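Local structure of UDP-4-amino-4,6-dideoxy-N-acetyl-beta-L-altrosamine transaminase (Helicobacter pylori, 2FNU) at residues B[20-25]-B[31-36]; B[50-55]-B[206-211]; B[261-266]-B[357-362]; B[306-311]-B[366-371]. The protein catalyses a pyridoxal phosphate-dependent amino transfer from glutamate to a UDP-linked 4-keto sugar, the second step in making pseudaminic acid for flagellin modification. All coordinates share one frame; numbering follows the deposited sequence.

In the fold
The four contacts form two pairs. Contacts 1 and 2, with centres about 17 Å apart, share a side of the chain and both touch the second subunit. They meet where Ser34 CB packs on Val52 CG2 at 4.2 Å, helix 32-45 leading into strand 49-53. Contact 1 borders the 26-29 loop that binds substrate, and contact 2 ends at Ser55 beside the cofactor phosphate. Contacts 3 and 4 share helix 355-370, their centres about 13 Å apart, and lie away from the known sites. They touch where Phe264 CD1 meets Leu366 CD2 at 3.9 Å. Between the pairs, centres are 41 to 44 Å apart.

Contact 1 (B[20-25]-B[31-36]); sequences LEVLNS and GKRSLL
Arg33 reaches from the first turn of helix 32-45 to the C-terminal part of helix 13-23, where it meets Val22 and Glu21, and to Ser25 just beyond. With CG anti to the carbonyl carbon (chi1 -68°) and the chain extended as far as NE, its CB and CG serve as a spacer that carries the polar end across the gap between the helices. The first real contact comes at CD, 3.4 Å from Val22 CG2. That same methyl then lies over one face of the guanidinium, displaced toward its rim, and sits 3.3 Å from NE of Arg33 and 3.6 Å from its CZ. The two side chains run past one another in opposite directions, and Val22 CG2 follows the arginine from CD onto the guanidinium face. At the tip the two amino groups part: Arg33 NH1 heads for Ser25 CB, 4.4 Å away, whereas NH2 approaches Glu21 CB at 3.9 Å. The glutamate crosses the arginine at about a right angle, leaving Glu21 OE2 4.1 Å from Arg33 NH2, too far for a salt bridge. Water 1 mediates instead, donating to Glu21 OE2 at 2.7 Å and accepting a weak bond from Arg33 NH2 at 3.0 Å. Glu233 OE2 is hydrogen-bonded to Arg33 N, and Val22 also packs on Ala237, so helix 233-244 backs both partners. Ser25 OG bonds to the backbone N of Gln27. The arrangement is that of two helices joined by a loop that contains the substrate-binding residues Lys26 to Thr29.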
loop_
_atom_site.group_PDB
_atom_site.type_symbol
_atom_site.label_atom_id
_atom_site.label_comp_id
_atom_site.label_asym_id
_atom_site.label_seq_id
_atom_site.Cartn_x
_atom_site.Cartn_y
_atom_site.Cartn_z
ATOM N N LEU B 20 8.952 14.456 12.688
ATOM C CA LEU B 20 9.985 14.108 13.666
ATOM C C LEU B 20 9.412 13.708 15.027
ATOM O O LEU B 20 9.931 12.783 15.675
ATOM C CB LEU B 20 11.053 15.210 13.741
ATOM C CG LEU B 20 11.791 15.407 12.390
ATOM C CD1 LEU B 20 12.547 16.741 12.343
ATOM C CD2 LEU B 20 12.730 14.242 11.986
ATOM N N GLU B 21 8.322 14.347 15.452
ATOM C CA GLU B 21 7.621 13.934 16.667
ATOM C C GLU B 21 7.216 12.461 16.604
ATOM O O GLU B 21 7.332 11.745 17.598
ATOM C CB GLU B 21 6.378 14.793 16.927
ATOM C CG GLU B 21 6.681 16.224 17.334
ATOM C CD GLU B 21 5.442 17.117 17.360
ATOM O OE1 GLU B 21 5.556 18.268 17.849
ATOM O OE2 GLU B 21 4.359 16.682 16.892
ATOM N N VAL B 22 6.726 12.007 15.443
ATOM C CA VAL B 22 6.330 10.612 15.313
ATOM C C VAL B 22 7.530 9.688 15.474
ATOM O O VAL B 22 7.432 8.656 16.122
ATOM C CB VAL B 22 5.661 10.321 13.951
ATOM C CG1 VAL B 22 5.344 8.827 13.837
ATOM C CG2 VAL B 22 4.418 11.144 13.816
ATOM N N LEU B 23 8.667 10.070 14.897
ATOM C CA LEU B 23 9.845 9.219 14.945
ATOM C C LEU B 23 10.327 9.035 16.394
ATOM O O LEU B 23 11.044 8.070 16.708
ATOM C CB LEU B 23 10.957 9.820 14.088
ATOM C CG LEU B 23 10.654 9.956 12.588
ATOM C CD1 LEU B 23 11.880 10.532 11.865
ATOM C CD2 LEU B 23 10.222 8.635 11.935
ATOM N N ASN B 24 9.946 9.964 17.266
ATOM C CA ASN B 24 10.317 9.859 18.685
ATOM C C ASN B 24 9.380 8.969 19.499
ATOM O O ASN B 24 9.660 8.683 20.667
ATOM C CB ASN B 24 10.360 11.259 19.314
ATOM C CG ASN B 24 11.527 12.091 18.826
ATOM O OD1 ASN B 24 12.519 11.567 18.315
ATOM N ND2 ASN B 24 11.408 13.416 18.966
ATOM N N SER B 25 8.274 8.554 18.875
ATOM C CA SER B 25 7.234 7.717 19.482
ATOM C C SER B 25 7.500 6.243 19.203
ATOM O O SER B 25 8.167 5.901 18.224
ATOM C CB SER B 25 5.869 8.085 18.867
ATOM O OG SER B 25 4.837 7.197 19.271
ATOM N N GLY B 31 -1.952 3.904 14.847
ATOM C CA GLY B 31 -1.932 4.789 15.999
ATOM C C GLY B 31 -2.960 5.902 15.933
ATOM O O GLY B 31 -3.928 5.848 15.161
ATOM N N LYS B 32 -2.741 6.914 16.762
ATOM C CA LYS B 32 -3.715 7.983 16.945
ATOM C C LYS B 32 -3.720 8.977 15.789
ATOM O O LYS B 32 -4.752 9.601 15.507
ATOM C CB LYS B 32 -3.412 8.717 18.259
ATOM N N ARG B 33 -2.579 9.159 15.138
ATOM C CA ARG B 33 -2.468 10.208 14.121
ATOM C C ARG B 33 -3.289 9.911 12.868
ATOM O O ARG B 33 -3.867 10.835 12.271
ATOM C CB ARG B 33 -1.007 10.497 13.789
ATOM C CG ARG B 33 -0.302 11.141 14.989
ATOM C CD ARG B 33 1.188 11.115 14.847
ATOM N NE ARG B 33 1.854 12.124 15.676
ATOM C CZ ARG B 33 2.504 11.871 16.812
ATOM N NH1 ARG B 33 2.579 10.631 17.300
ATOM N NH2 ARG B 33 3.085 12.871 17.470
ATOM N N SER B 34 -3.373 8.642 12.472
ATOM C CA SER B 34 -4.221 8.303 11.304
ATOM C C SER B 34 -5.685 8.613 11.631
ATOM O O SER B 34 -6.407 9.168 10.801
ATOM C CB SER B 34 -4.042 6.843 10.861
ATOM O OG SER B 34 -4.510 5.974 11.870
ATOM N N LEU B 35 -6.111 8.303 12.856
ATOM C CA LEU B 35 -7.465 8.630 13.280
ATOM C C LEU B 35 -7.700 10.150 13.297
ATOM O O LEU B 35 -8.753 10.626 12.837
ATOM C CB LEU B 35 -7.722 8.048 14.669
ATOM C CG LEU B 35 -7.725 6.521 14.736
ATOM C CD1 LEU B 35 -7.778 6.087 16.198
ATOM C CD2 LEU B 35 -8.891 5.932 13.956
ATOM N N LEU B 36 -6.727 10.910 13.805
ATOM C CA LEU B 36 -6.853 12.359 13.825
ATOM C C LEU B 36 -6.943 12.920 12.407
ATOM O O LEU B 36 -7.690 13.866 12.143
ATOM C CB LEU B 36 -5.666 12.981 14.553
ATOM C CG LEU B 36 -5.588 12.827 16.070
ATOM C CD1 LEU B 36 -4.225 13.283 16.551
ATOM C CD2 LEU B 36 -6.712 13.645 16.735
HETATM O O HOH W 1 3.573 14.762 15.134
#

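Contact 2 (B[50-55]-B[206-211]); sequences ALVFNS and LFRSHG. With PMP (4'-deoxy-4'-aminopyridoxal-5'-phosphate), chain E.
Arg208, in the last turn of helix 198-208, spans strand residues 51-53 and meets each of them differently. The hydrogen bond across the contact runs from Arg208 NH1 to Val52 O, 2.9 Å long with an N-H...O angle of 154°. The donor lies in the carbonyl plane, on a lone pair. NH1 also forms a salt bridge with Glu38, whose OE1 accepts from Val52 N as well; one carboxylate oxygen thus ties the arginine to the strand a second time and probably offsets its charge beside the buried strand. Strand 49-53 lies at the border, within this chain, of the seven-stranded mixed sheet of the large domain of fold type I aminotransferases, paired with strand 191-195. Apolar contacts flank the polar one. Over one face of the guanidinium rests Leu51 CD2, 3.5 Å from Arg208 NH1. With chi1 (179°) and chi2 both extended, Arg208 lays CB to CD along the Phe53 ring: CB is 3.8 Å from Phe53 CE1, and CD makes a CH-pi contact over the face, 4.1 Å from the centroid. The bend at chi3 (64°) then turns the guanidinium toward Val52 O. Capping and ligand contacts lie just beyond the strand's C-terminal end: Ser55 is the N-cap of helix 56-66, its OG bonded to Ser58 N, and Ser55 CB lies 3.4 Å from O3P of the bound pyridoxamine phosphate. Asn228 O of the second subunit also bonds to Ser55 OG.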
loop_
_atom_site.group_PDB
_atom_site.type_symbol
_atom_site.label_atom_id
_atom_site.label_comp_id
_atom_site.label_asym_id
_atom_site.label_seq_id
_atom_site.Cartn_x
_atom_site.Cartn_y
_atom_site.Cartn_z
ATOM N N ALA B 50 -14.216 9.082 6.990
ATOM C CA ALA B 50 -12.994 9.108 6.174
ATOM C C ALA B 50 -12.097 7.958 6.578
ATOM O O ALA B 50 -11.972 7.636 7.780
ATOM C CB ALA B 50 -12.257 10.430 6.337
ATOM N N LEU B 51 -11.461 7.353 5.572
ATOM C CA LEU B 51 -10.480 6.300 5.819
ATOM C C LEU B 51 -9.263 6.606 4.988
ATOM O O LEU B 51 -9.412 6.846 3.780
ATOM C CB LEU B 51 -11.010 4.942 5.339
ATOM C CG LEU B 51 -12.066 4.267 6.206
ATOM C CD1 LEU B 51 -12.630 3.060 5.455
ATOM C CD2 LEU B 51 -11.488 3.846 7.563
ATOM N N VAL B 52 -8.080 6.577 5.596
ATOM C CA VAL B 52 -6.864 6.844 4.831
ATOM C C VAL B 52 -6.140 5.542 4.499
ATOM O O VAL B 52 -6.232 4.546 5.244
ATOM C CB VAL B 52 -5.923 7.853 5.531
ATOM C CG1 VAL B 52 -6.592 9.222 5.642
ATOM C CG2 VAL B 52 -5.557 7.366 6.928
ATOM N N PHE B 53 -5.452 5.552 3.350
ATOM C CA PHE B 53 -4.869 4.348 2.723
ATOM C C PHE B 53 -3.462 4.666 2.256
ATOM O O PHE B 53 -3.098 5.854 2.170
ATOM C CB PHE B 53 -5.679 3.960 1.477
ATOM C CG PHE B 53 -7.038 3.403 1.775
ATOM C CD1 PHE B 53 -7.255 2.037 1.808
ATOM C CD2 PHE B 53 -8.107 4.260 2.034
ATOM C CE1 PHE B 53 -8.519 1.523 2.095
ATOM C CE2 PHE B 53 -9.364 3.758 2.322
ATOM C CZ PHE B 53 -9.578 2.390 2.354
ATOM N N ASN B 54 -2.686 3.631 1.900
ATOM C CA ASN B 54 -1.310 3.863 1.467
ATOM C C ASN B 54 -1.210 4.617 0.135
ATOM O O ASN B 54 -0.177 5.183 -0.187
ATOM C CB ASN B 54 -0.534 2.541 1.368
ATOM C CG ASN B 54 -0.937 1.723 0.172
ATOM O OD1 ASN B 54 -0.245 1.735 -0.886
ATOM N ND2 ASN B 54 -2.057 1.053 0.284
ATOM N N SER B 55 -2.270 4.550 -0.661
ATOM C CA SER B 55 -2.326 5.246 -1.951
ATOM C C SER B 55 -3.797 5.418 -2.350
ATOM O O SER B 55 -4.664 4.686 -1.847
ATOM C CB SER B 55 -1.609 4.463 -3.053
ATOM O OG SER B 55 -2.298 3.246 -3.323
ATOM N N LEU B 206 -12.429 -2.744 7.402
ATOM C CA LEU B 206 -11.924 -4.107 7.571
ATOM C C LEU B 206 -11.065 -4.535 6.374
ATOM O O LEU B 206 -10.020 -5.188 6.554
ATOM C CB LEU B 206 -13.077 -5.082 7.783
ATOM C CG LEU B 206 -13.790 -4.904 9.119
ATOM C CD1 LEU B 206 -15.154 -5.546 9.032
ATOM C CD2 LEU B 206 -12.940 -5.522 10.245
ATOM N N PHE B 207 -11.500 -4.161 5.168
ATOM C CA PHE B 207 -10.784 -4.569 3.938
ATOM C C PHE B 207 -9.377 -3.993 3.908
ATOM O O PHE B 207 -8.452 -4.610 3.351
ATOM C CB PHE B 207 -11.574 -4.096 2.728
ATOM C CG PHE B 207 -11.101 -4.648 1.403
ATOM C CD1 PHE B 207 -10.214 -3.912 0.599
ATOM C CD2 PHE B 207 -11.600 -5.866 0.921
ATOM C CE1 PHE B 207 -9.827 -4.390 -0.658
ATOM C CE2 PHE B 207 -11.215 -6.355 -0.316
ATOM C CZ PHE B 207 -10.324 -5.617 -1.105
ATOM N N ARG B 208 -9.220 -2.808 4.502
ATOM C CA ARG B 208 -7.927 -2.122 4.577
ATOM C C ARG B 208 -6.899 -2.854 5.453
ATOM O O ARG B 208 -5.693 -2.659 5.300
ATOM C CB ARG B 208 -8.152 -0.699 5.101
ATOM C CG ARG B 208 -6.874 0.140 5.246
ATOM C CD ARG B 208 -7.158 1.543 5.804
ATOM N NE ARG B 208 -7.689 1.452 7.170
ATOM C CZ ARG B 208 -8.072 2.494 7.901
ATOM N NH1 ARG B 208 -7.965 3.743 7.426
ATOM N NH2 ARG B 208 -8.541 2.285 9.128
ATOM N N SER B 209 -7.394 -3.654 6.406
ATOM C CA SER B 209 -6.522 -4.266 7.411
ATOM C C SER B 209 -6.976 -5.686 7.750
ATOM O O SER B 209 -7.504 -5.961 8.851
ATOM C CB SER B 209 -6.444 -3.394 8.673
ATOM O OG SER B 209 -5.354 -3.777 9.514
ATOM N N HIS B 210 -6.758 -6.585 6.793
ATOM C CA HIS B 210 -6.816 -8.031 7.016
ATOM C C HIS B 210 -8.173 -8.662 7.307
ATOM O O HIS B 210 -8.228 -9.886 7.516
ATOM C CB HIS B 210 -5.841 -8.426 8.136
ATOM C CG HIS B 210 -4.450 -7.929 7.902
ATOM N ND1 HIS B 210 -3.692 -8.340 6.824
ATOM C CD2 HIS B 210 -3.689 -7.043 8.590
ATOM C CE1 HIS B 210 -2.518 -7.726 6.862
ATOM N NE2 HIS B 210 -2.494 -6.929 7.920
ATOM N N GLY B 211 -9.236 -7.860 7.324
ATOM C CA GLY B 211 -10.543 -8.390 7.724
ATOM C C GLY B 211 -10.629 -8.604 9.222
ATOM O O GLY B 211 -11.617 -9.165 9.728
HETATM N N1 PMP E . -6.847 8.763 -9.968
HETATM C C2 PMP E . -6.343 9.902 -10.540
HETATM C C2A PMP E . -7.291 10.826 -11.268
HETATM C C3 PMP E . -4.974 10.180 -10.422
HETATM O O3 PMP E . -4.455 11.325 -10.955
HETATM C C4 PMP E . -4.114 9.284 -9.743
HETATM C C4A PMP E . -2.620 9.514 -9.675
HETATM N N4A PMP E . -2.105 10.165 -10.860
HETATM C C5 PMP E . -4.670 8.164 -9.116
HETATM C C6 PMP E . -6.046 7.961 -9.196
HETATM C C5A PMP E . -3.819 7.180 -8.333
HETATM O O4P PMP E . -3.506 7.800 -7.099
HETATM P P PMP E . -2.225 7.298 -6.253
HETATM O O1P PMP E . -1.013 7.840 -6.973
HETATM O O2P PMP E . -2.373 7.954 -4.913
HETATM O O3P PMP E . -2.252 5.796 -6.154
#

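Contact 3 (B[261-266]-B[357-362]); sequences DRIFKD and SVQNIA
Ile263 and Phe264, in the last turn of helix 246-264, close around the small side chain of Ala362. The Ala362 methyl is 3.7 Å from Ile263 CG2 and 3.8 Å from Ile263 CD1, so both branches of the isoleucine touch it. Ile263 CG1 is anti to the carbonyl carbon (chi1 -64°) and carries CD1 on to Gln359, one helical turn back, where it reaches the backbone at Gln359 CA (3.7 Å) and the side chain at Gln359 CG (4.0 Å). Phe264 presents its edge to Ala362: its CE1 is 3.4 Å from Ala362 O, which lies near the ring plane, and 3.8 Å from Ala362 CB. The small alanine side chain is consistent with the close approach of the helices, Ile263 CA and Ala362 CA being 6.6 Å apart. A second shell sets the phenylalanine ring, which meets Phe270 edge-to-face and touches Tyr260; the tyrosine in turn packs on Ala362, Ile361 and Val358. Helix 355-370 packs on helix 246-264 and also touches short strand 4-5, whose Phe4 meets Ser357 and Ile361.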
loop_
_atom_site.group_PDB
_atom_site.type_symbol
_atom_site.label_atom_id
_atom_site.label_comp_id
_atom_site.label_asym_id
_atom_site.label_seq_id
_atom_site.Cartn_x
_atom_site.Cartn_y
_atom_site.Cartn_z
ATOM N N ASP B 261 -3.086 33.273 -16.417
ATOM C CA ASP B 261 -4.270 33.794 -17.122
ATOM C C ASP B 261 -3.980 35.198 -17.662
ATOM O O ASP B 261 -4.297 35.496 -18.826
ATOM C CB ASP B 261 -5.482 33.866 -16.202
ATOM C CG ASP B 261 -6.059 32.501 -15.846
ATOM O OD1 ASP B 261 -5.623 31.445 -16.366
ATOM O OD2 ASP B 261 -6.995 32.508 -15.018
ATOM N N ARG B 262 -3.376 36.048 -16.826
ATOM C CA ARG B 262 -3.128 37.433 -17.259
ATOM C C ARG B 262 -2.206 37.452 -18.468
ATOM O O ARG B 262 -2.463 38.167 -19.455
ATOM C CB ARG B 262 -2.521 38.279 -16.141
ATOM C CG ARG B 262 -3.470 38.591 -15.006
ATOM C CD ARG B 262 -2.875 39.680 -14.120
ATOM N NE ARG B 262 -1.553 39.339 -13.580
ATOM C CZ ARG B 262 -1.351 38.571 -12.511
ATOM N NH1 ARG B 262 -2.389 38.034 -11.861
ATOM N NH2 ARG B 262 -0.101 38.342 -12.089
ATOM N N ILE B 263 -1.124 36.675 -18.403
ATOM C CA ILE B 263 -0.122 36.715 -19.460
ATOM C C ILE B 263 -0.620 36.036 -20.735
ATOM O O ILE B 263 -0.277 36.470 -21.844
ATOM C CB ILE B 263 1.209 36.085 -18.956
ATOM C CG1 ILE B 263 1.763 36.949 -17.804
ATOM C CG2 ILE B 263 2.239 35.939 -20.078
ATOM C CD1 ILE B 263 2.878 36.311 -16.986
ATOM N N PHE B 264 -1.445 34.993 -20.577
ATOM C CA PHE B 264 -1.982 34.247 -21.705
ATOM C C PHE B 264 -3.265 34.820 -22.305
ATOM O O PHE B 264 -3.746 34.302 -23.315
ATOM C CB PHE B 264 -2.275 32.793 -21.273
ATOM C CG PHE B 264 -1.048 31.998 -20.923
ATOM C CD1 PHE B 264 0.196 32.310 -21.465
ATOM C CD2 PHE B 264 -1.146 30.899 -20.068
ATOM C CE1 PHE B 264 1.336 31.555 -21.154
ATOM C CE2 PHE B 264 -0.016 30.128 -19.751
ATOM C CZ PHE B 264 1.218 30.452 -20.298
ATOM N N LYS B 265 -3.845 35.851 -21.683
ATOM C CA LYS B 265 -5.116 36.412 -22.169
ATOM C C LYS B 265 -4.989 36.795 -23.649
ATOM O O LYS B 265 -4.034 37.473 -24.034
ATOM C CB LYS B 265 -5.527 37.619 -21.321
ATOM C CG LYS B 265 -6.751 38.370 -21.829
ATOM C CD LYS B 265 -8.026 37.864 -21.210
ATOM C CE LYS B 265 -9.174 38.815 -21.510
ATOM N NZ LYS B 265 -10.373 38.486 -20.697
ATOM N N ASP B 266 -5.939 36.309 -24.456
ATOM C CA ASP B 266 -6.017 36.577 -25.913
ATOM C C ASP B 266 -4.820 36.097 -26.725
ATOM O O ASP B 266 -4.603 36.550 -27.861
ATOM C CB ASP B 266 -6.288 38.063 -26.214
ATOM C CG ASP B 266 -7.587 38.553 -25.623
ATOM O OD1 ASP B 266 -7.626 39.726 -25.209
ATOM O OD2 ASP B 266 -8.560 37.771 -25.557
ATOM N N SER B 357 8.671 33.280 -11.077
ATOM C CA SER B 357 8.787 32.029 -11.809
ATOM C C SER B 357 7.641 31.847 -12.787
ATOM O O SER B 357 7.853 31.470 -13.944
ATOM C CB SER B 357 8.820 30.856 -10.838
ATOM O OG SER B 357 10.056 30.865 -10.133
ATOM N N VAL B 358 6.422 32.115 -12.336
ATOM C CA VAL B 358 5.275 31.980 -13.236
ATOM C C VAL B 358 5.381 32.949 -14.421
ATOM O O VAL B 358 5.095 32.587 -15.565
ATOM C CB VAL B 358 3.926 32.165 -12.507
ATOM C CG1 VAL B 358 2.733 31.990 -13.480
ATOM C CG2 VAL B 358 3.801 31.151 -11.392
ATOM N N GLN B 359 5.785 34.190 -14.141
ATOM C CA GLN B 359 5.953 35.160 -15.227
ATOM C C GLN B 359 6.997 34.673 -16.216
ATOM O O GLN B 359 6.809 34.798 -17.421
ATOM C CB GLN B 359 6.362 36.520 -14.663
ATOM C CG GLN B 359 5.239 37.142 -13.839
ATOM C CD GLN B 359 5.714 38.228 -12.875
ATOM O OE1 GLN B 359 6.886 38.260 -12.468
ATOM N NE2 GLN B 359 4.798 39.122 -12.496
ATOM N N ASN B 360 8.091 34.091 -15.716
ATOM C CA ASN B 360 9.121 33.583 -16.613
ATOM C C ASN B 360 8.676 32.385 -17.429
ATOM O O ASN B 360 8.913 32.313 -18.636
ATOM C CB ASN B 360 10.425 33.304 -15.876
ATOM C CG ASN B 360 11.288 34.553 -15.781
ATOM O OD1 ASN B 360 12.226 34.735 -16.569
ATOM N ND2 ASN B 360 10.923 35.458 -14.867
ATOM N N ILE B 361 8.009 31.447 -16.770
ATOM C CA ILE B 361 7.504 30.282 -17.487
ATOM C C ILE B 361 6.491 30.701 -18.554
ATOM O O ILE B 361 6.540 30.243 -19.694
ATOM C CB ILE B 361 6.857 29.273 -16.509
ATOM C CG1 ILE B 361 7.927 28.669 -15.594
ATOM C CG2 ILE B 361 6.104 28.162 -17.262
ATOM C CD1 ILE B 361 7.383 28.085 -14.309
ATOM N N ALA B 362 5.546 31.556 -18.170
ATOM C CA ALA B 362 4.482 31.952 -19.081
ATOM C C ALA B 362 5.036 32.640 -20.332
ATOM O O ALA B 362 4.640 32.319 -21.447
ATOM C CB ALA B 362 3.495 32.857 -18.353
#

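Contact 4 (B[306-311]-B[366-371]); sequences HKRGIL and LKTFES
A Schellman motif ends helix 298-307, and the residue just before its glycine, Arg308, is laid against Thr368 of helix 355-370. Gly309, with positive phi (85°), is the first residue to leave the helix, and its N bonds back to His306 O at 2.9 Å. Arg308 leaves this turn extended from CG to NE and runs past Thr368 in the opposite sense. Arg308 NE comes within 2.8 Å of Thr368 OG1, yet the angle is too poor for a hydrogen bond; the hydroxyl is bonded to Ser364 O within its own helix. Thr368 OG1 also presses on Arg308 CD at 3.0 Å, a tight fit. Beyond NE, the guanidinium lies over the helix backbone: Thr368 N sits beneath its centre, 4.1 Å from the plane. Lys367 CB approaches NH1 of Arg308 at 4.0 Å, obliquely. The lysine bends at chi2 (-56°), leading its ammonium away to a long salt bridge in which Lys367 NZ is 3.7 Å from Glu370 OE1, an arrangement that probably eases the nearness of two positive side chains. Ser371, whose OG is 4.4 Å from Arg308 NH2, donates from OG to Thr368 O at 2.6 Å. That carbonyl also accepts from Ser371 N, so two bonds grip it. Ile310, after the glycine, packs on Ile361, Ser364 and Val365 of the same helix. The Schellman motif leads helix 298-307 into strand 310-311, which pairs in parallel with strand 4-5 while helix 355-370 packs alongside.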
loop_
_atom_site.group_PDB
_atom_site.type_symbol
_atom_site.label_atom_id
_atom_site.label_comp_id
_atom_site.label_asym_id
_atom_site.label_seq_id
_atom_site.Cartn_x
_atom_site.Cartn_y
_atom_site.Cartn_z
ATOM N N HIS B 306 10.658 21.490 -22.596
ATOM C CA HIS B 306 11.612 20.853 -21.692
ATOM C C HIS B 306 13.023 21.419 -21.842
ATOM O O HIS B 306 13.716 21.592 -20.843
ATOM C CB HIS B 306 11.597 19.333 -21.869
ATOM C CG HIS B 306 10.469 18.668 -21.145
ATOM N ND1 HIS B 306 10.654 17.587 -20.312
ATOM C CD2 HIS B 306 9.147 18.963 -21.098
ATOM C CE1 HIS B 306 9.488 17.220 -19.810
ATOM N NE2 HIS B 306 8.557 18.038 -20.272
ATOM N N LYS B 307 13.433 21.720 -23.075
ATOM C CA LYS B 307 14.767 22.312 -23.294
ATOM C C LYS B 307 14.895 23.677 -22.622
ATOM O O LYS B 307 15.991 24.083 -22.239
ATOM C CB LYS B 307 15.074 22.407 -24.788
ATOM C CG LYS B 307 15.543 21.093 -25.382
ATOM C CD LYS B 307 15.851 21.219 -26.864
ATOM C CE LYS B 307 16.198 19.863 -27.460
ATOM N NZ LYS B 307 16.508 19.958 -28.913
ATOM N N ARG B 308 13.764 24.362 -22.460
ATOM C CA ARG B 308 13.694 25.639 -21.746
ATOM C C ARG B 308 13.501 25.481 -20.239
ATOM O O ARG B 308 13.329 26.469 -19.527
ATOM C CB ARG B 308 12.552 26.491 -22.306
ATOM C CG ARG B 308 12.731 26.851 -23.779
ATOM C CD ARG B 308 11.488 27.497 -24.339
ATOM N NE ARG B 308 11.527 27.595 -25.801
ATOM C CZ ARG B 308 11.877 28.686 -26.478
ATOM N NH1 ARG B 308 12.230 29.789 -25.834
ATOM N NH2 ARG B 308 11.880 28.669 -27.804
ATOM N N GLY B 309 13.525 24.242 -19.757
ATOM C CA GLY B 309 13.416 23.976 -18.324
ATOM C C GLY B 309 11.979 23.914 -17.834
ATOM O O GLY B 309 11.747 23.867 -16.630
ATOM N N ILE B 310 11.022 23.914 -18.764
ATOM C CA ILE B 310 9.596 23.831 -18.408
ATOM C C ILE B 310 9.129 22.394 -18.603
ATOM O O ILE B 310 8.823 21.986 -19.734
ATOM C CB ILE B 310 8.749 24.778 -19.279
ATOM C CG1 ILE B 310 9.268 26.221 -19.157
ATOM C CG2 ILE B 310 7.266 24.727 -18.873
ATOM C CD1 ILE B 310 8.777 27.097 -20.270
ATOM N N LEU B 311 9.095 21.633 -17.506
ATOM C CA LEU B 311 8.921 20.175 -17.600
ATOM C C LEU B 311 7.448 19.804 -17.651
ATOM O O LEU B 311 6.921 19.076 -16.793
ATOM C CB LEU B 311 9.676 19.450 -16.485
ATOM C CG LEU B 311 11.149 19.871 -16.333
ATOM C CD1 LEU B 311 11.822 19.095 -15.173
ATOM C CD2 LEU B 311 11.937 19.703 -17.634
ATOM N N LEU B 366 4.952 31.172 -24.328
ATOM C CA LEU B 366 4.549 31.945 -25.500
ATOM C C LEU B 366 5.645 31.948 -26.563
ATOM O O LEU B 366 5.342 31.769 -27.750
ATOM C CB LEU B 366 4.133 33.380 -25.129
ATOM C CG LEU B 366 2.851 33.459 -24.299
ATOM C CD1 LEU B 366 2.664 34.906 -23.819
ATOM C CD2 LEU B 366 1.625 32.973 -25.067
ATOM N N LYS B 367 6.893 32.128 -26.133
ATOM C CA LYS B 367 8.025 32.157 -27.071
ATOM C C LYS B 367 8.159 30.830 -27.790
ATOM O O LYS B 367 8.481 30.799 -28.966
ATOM C CB LYS B 367 9.339 32.505 -26.370
ATOM C CG LYS B 367 9.414 33.951 -25.877
ATOM C CD LYS B 367 9.179 34.962 -26.999
ATOM C CE LYS B 367 9.213 36.390 -26.473
ATOM N NZ LYS B 367 8.509 37.339 -27.384
ATOM N N THR B 368 7.909 29.739 -27.070
ATOM C CA THR B 368 7.997 28.408 -27.640
ATOM C C THR B 368 6.980 28.253 -28.769
ATOM O O THR B 368 7.323 27.840 -29.889
ATOM C CB THR B 368 7.755 27.341 -26.552
ATOM O OG1 THR B 368 8.774 27.451 -25.553
ATOM C CG2 THR B 368 7.770 25.938 -27.161
ATOM N N PHE B 369 5.724 28.580 -28.489
ATOM C CA PHE B 369 4.682 28.477 -29.504
ATOM C C PHE B 369 4.953 29.379 -30.696
ATOM O O PHE B 369 4.757 28.976 -31.841
ATOM C CB PHE B 369 3.306 28.742 -28.900
ATOM C CG PHE B 369 2.704 27.521 -28.274
ATOM C CD1 PHE B 369 2.935 27.226 -26.932
ATOM C CD2 PHE B 369 1.960 26.630 -29.045
ATOM C CE1 PHE B 369 2.403 26.061 -26.357
ATOM C CE2 PHE B 369 1.413 25.469 -28.481
ATOM C CZ PHE B 369 1.634 25.186 -27.133
ATOM N N GLU B 370 5.436 30.580 -30.420
ATOM C CA GLU B 370 5.753 31.531 -31.478
ATOM C C GLU B 370 6.755 30.937 -32.468
ATOM O O GLU B 370 6.701 31.231 -33.667
ATOM C CB GLU B 370 6.298 32.821 -30.864
ATOM C CG GLU B 370 6.461 33.982 -31.863
ATOM C CD GLU B 370 7.094 35.207 -31.225
ATOM O OE1 GLU B 370 7.879 35.054 -30.258
ATOM O OE2 GLU B 370 6.814 36.334 -31.689
ATOM N N SER B 371 7.658 30.093 -31.971
ATOM C CA SER B 371 8.748 29.557 -32.799
ATOM C C SER B 371 8.296 28.522 -33.830
ATOM O O SER B 371 9.057 28.187 -34.738
ATOM C CB SER B 371 9.840 28.956 -31.915
ATOM O OG SER B 371 9.417 27.713 -31.377
#